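Local coordinates for protein fimbrial subunit type 1 (Actinomyces oris, PDB 3UXF) that forms the shaft of type 1 fimbriae as their major subunit, on the cell wall of this Gram-positive bacterium, at residues K231-E236 with A302-A307. Residues are numbered along the deposited sequence; the frame is centred on the assembly and turned at random.
Sequences KRIKKE and AKFDAA
Lys-234 and Lys-303 share the one direct backbone hydrogen bond between the two segments. Lys-234 N gives its proton to Lys-303 O over 2.9 Å, almost straight at 166°. The donor is tilted 19° from the carbonyl plane. The same oxygen receives a CA-H...O contact from Ile-233. Two waters extend the pairing on the backbone: one joins Arg-232 O to Asp-305 N, the other Lys-234 O to Lys-303 N.

The polar side chains meet further out. Lys-234 runs extended over the Lys-303 carbonyl and bends only at its last torsion (chi4 -66°). Its NZ thereby reaches Asp-305 OD1 in a salt bridge, with the two side chains crossing nearly at right angles. The modelled 2.5 Å between NZ and OD1 is unusually short, so the exact length is doubtful. A third water donates to Asp-305 OD2 and is only weakly linked to Lys-234 NZ.

The apolar contacts use the two gamma branches of Ile-233. CG1 lies 3.7 Å from Phe-304 CE1, the two side chains running side by side, and CG2 is 4.0 Å from Ala-302 CB. Tyr-203 and Ile-201 of strand 201-208 add to this packing. The Arg-232 guanidinium leads away, to a salt bridge with Asp-230 and hydrogen bonds to the backbone oxygens of Asn-309 and Asp-313.

The contact joins mid-chain loops following strands 224-229 and 295-302, which belong to different sheets. The backbone bond and buried Ile-233/Phe-304 packing probably fix their relative position; the solvent-facing ion pair probably adds less.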
loop_
_atom_site.group_PDB
_atom_site.type_symbol
_atom_site.label_atom_id
_atom_site.label_comp_id
_atom_site.label_asym_id
_atom_site.label_seq_id
_atom_site.Cartn_x
_atom_site.Cartn_y
_atom_site.Cartn_z
ATOM N N LYS A 231 -16.135 -2.290 7.741
ATOM C CA LYS A 231 -16.978 -2.202 8.925
ATOM C C LYS A 231 -16.969 -3.416 9.846
ATOM O O LYS A 231 -17.408 -3.310 11.001
ATOM C CB LYS A 231 -18.413 -1.887 8.525
ATOM C CG LYS A 231 -18.563 -0.508 7.942
ATOM C CD LYS A 231 -19.954 0.019 8.220
ATOM C CE LYS A 231 -20.014 1.499 7.853
ATOM N NZ LYS A 231 -21.336 2.110 8.150
ATOM N N ARG A 232 -16.422 -4.553 9.411
ATOM C CA ARG A 232 -16.255 -5.692 10.312
ATOM C C ARG A 232 -15.149 -5.533 11.378
ATOM O O ARG A 232 -15.117 -6.285 12.338
ATOM C CB ARG A 232 -16.030 -6.980 9.519
ATOM C CG ARG A 232 -17.204 -7.415 8.711
ATOM C CD ARG A 232 -16.823 -8.517 7.711
ATOM N NE ARG A 232 -16.074 -7.930 6.580
ATOM C CZ ARG A 232 -15.801 -8.576 5.440
ATOM N NH1 ARG A 232 -16.194 -9.834 5.268
ATOM N NH2 ARG A 232 -15.087 -7.969 4.462
ATOM N N ILE A 233 -14.254 -4.537 11.220
ATOM C CA ILE A 233 -13.190 -4.277 12.179
ATOM C C ILE A 233 -13.732 -3.412 13.322
ATOM O O ILE A 233 -14.532 -2.514 13.083
ATOM C CB ILE A 233 -12.041 -3.540 11.453
ATOM C CG1 ILE A 233 -11.442 -4.531 10.449
ATOM C CG2 ILE A 233 -10.995 -3.059 12.447
ATOM C CD1 ILE A 233 -10.486 -3.875 9.397
ATOM N N LYS A 234 -13.293 -3.699 14.539
ATOM C CA LYS A 234 -13.672 -2.893 15.703
ATOM C C LYS A 234 -12.872 -1.589 15.674
ATOM O O LYS A 234 -11.708 -1.541 16.066
ATOM C CB LYS A 234 -13.425 -3.663 17.002
ATOM C CG LYS A 234 -14.299 -4.887 17.181
ATOM C CD LYS A 234 -14.080 -5.452 18.586
ATOM C CE LYS A 234 -14.900 -6.725 18.793
ATOM N NZ LYS A 234 -16.337 -6.393 18.755
ATOM N N LYS A 235 -13.497 -0.509 15.225
ATOM C CA LYS A 235 -12.710 0.718 15.083
ATOM C C LYS A 235 -12.296 1.349 16.399
ATOM O O LYS A 235 -11.345 2.124 16.459
ATOM C CB LYS A 235 -13.445 1.710 14.196
ATOM C CG LYS A 235 -14.585 2.434 14.906
ATOM C CD LYS A 235 -15.241 3.378 13.939
ATOM C CE LYS A 235 -15.955 4.554 14.600
ATOM N NZ LYS A 235 -17.214 4.083 15.239
ATOM N N GLU A 236 -12.963 0.952 17.488
ATOM C CA GLU A 236 -12.641 1.446 18.821
ATOM C C GLU A 236 -11.505 0.672 19.487
ATOM O O GLU A 236 -11.129 0.952 20.606
ATOM C CB GLU A 236 -13.901 1.415 19.724
ATOM C CG GLU A 236 -14.277 0.024 20.311
ATOM C CD GLU A 236 -14.919 -0.934 19.325
ATOM O OE1 GLU A 236 -15.210 -0.531 18.183
ATOM O OE2 GLU A 236 -15.205 -2.068 19.770
ATOM N N ALA A 302 -6.158 -4.889 14.062
ATOM C CA ALA A 302 -7.557 -5.057 13.737
ATOM C C ALA A 302 -8.145 -6.218 14.519
ATOM O O ALA A 302 -7.592 -7.306 14.541
ATOM C CB ALA A 302 -7.720 -5.303 12.253
ATOM N N LYS A 303 -9.279 -5.970 15.163
ATOM C CA LYS A 303 -9.930 -6.980 15.979
ATOM C C LYS A 303 -11.338 -7.174 15.488
ATOM O O LYS A 303 -11.938 -6.247 14.915
ATOM C CB LYS A 303 -10.025 -6.447 17.402
ATOM C CG LYS A 303 -8.688 -6.141 18.084
ATOM C CD LYS A 303 -7.956 -7.370 18.485
ATOM C CE LYS A 303 -6.832 -7.047 19.493
ATOM N NZ LYS A 303 -5.584 -6.373 18.952
ATOM N N PHE A 304 -11.894 -8.358 15.752
ATOM C CA PHE A 304 -13.203 -8.739 15.249
ATOM C C PHE A 304 -14.027 -9.378 16.362
ATOM O O PHE A 304 -13.479 -9.921 17.300
ATOM C CB PHE A 304 -13.058 -9.802 14.139
ATOM C CG PHE A 304 -12.141 -9.356 13.008
ATOM C CD1 PHE A 304 -12.629 -8.589 11.979
ATOM C CD2 PHE A 304 -10.809 -9.742 13.026
ATOM C CE1 PHE A 304 -11.767 -8.156 10.941
ATOM C CE2 PHE A 304 -9.950 -9.324 11.989
ATOM C CZ PHE A 304 -10.439 -8.538 10.966
ATOM N N ASP A 305 -15.343 -9.382 16.193
ATOM C CA ASP A 305 -16.127 -10.343 16.970
ATOM C C ASP A 305 -15.736 -11.724 16.465
ATOM O O ASP A 305 -15.550 -11.910 15.247
ATOM C CB ASP A 305 -17.614 -10.131 16.726
ATOM C CG ASP A 305 -18.116 -8.839 17.329
ATOM O OD1 ASP A 305 -17.633 -8.470 18.433
ATOM O OD2 ASP A 305 -18.988 -8.198 16.701
ATOM N N ALA A 306 -15.659 -12.684 17.368
ATOM C CA ALA A 306 -15.272 -14.034 16.985
ATOM C C ALA A 306 -16.091 -14.578 15.835
ATOM O O ALA A 306 -15.514 -15.211 14.945
ATOM C CB ALA A 306 -15.327 -14.986 18.185
ATOM N N ALA A 307 -17.401 -14.336 15.807
ATOM C CA ALA A 307 -18.217 -14.937 14.759
ATOM C C ALA A 307 -18.357 -14.097 13.513
ATOM O O ALA A 307 -19.274 -14.311 12.722
ATOM C CB ALA A 307 -19.599 -15.307 15.317
HETATM O O HOH W 1 -16.448 -8.111 13.762
HETATM O O HOH W 2 -9.704 -3.317 15.751
HETATM O O HOH W 3 -17.635 -5.878 15.583
#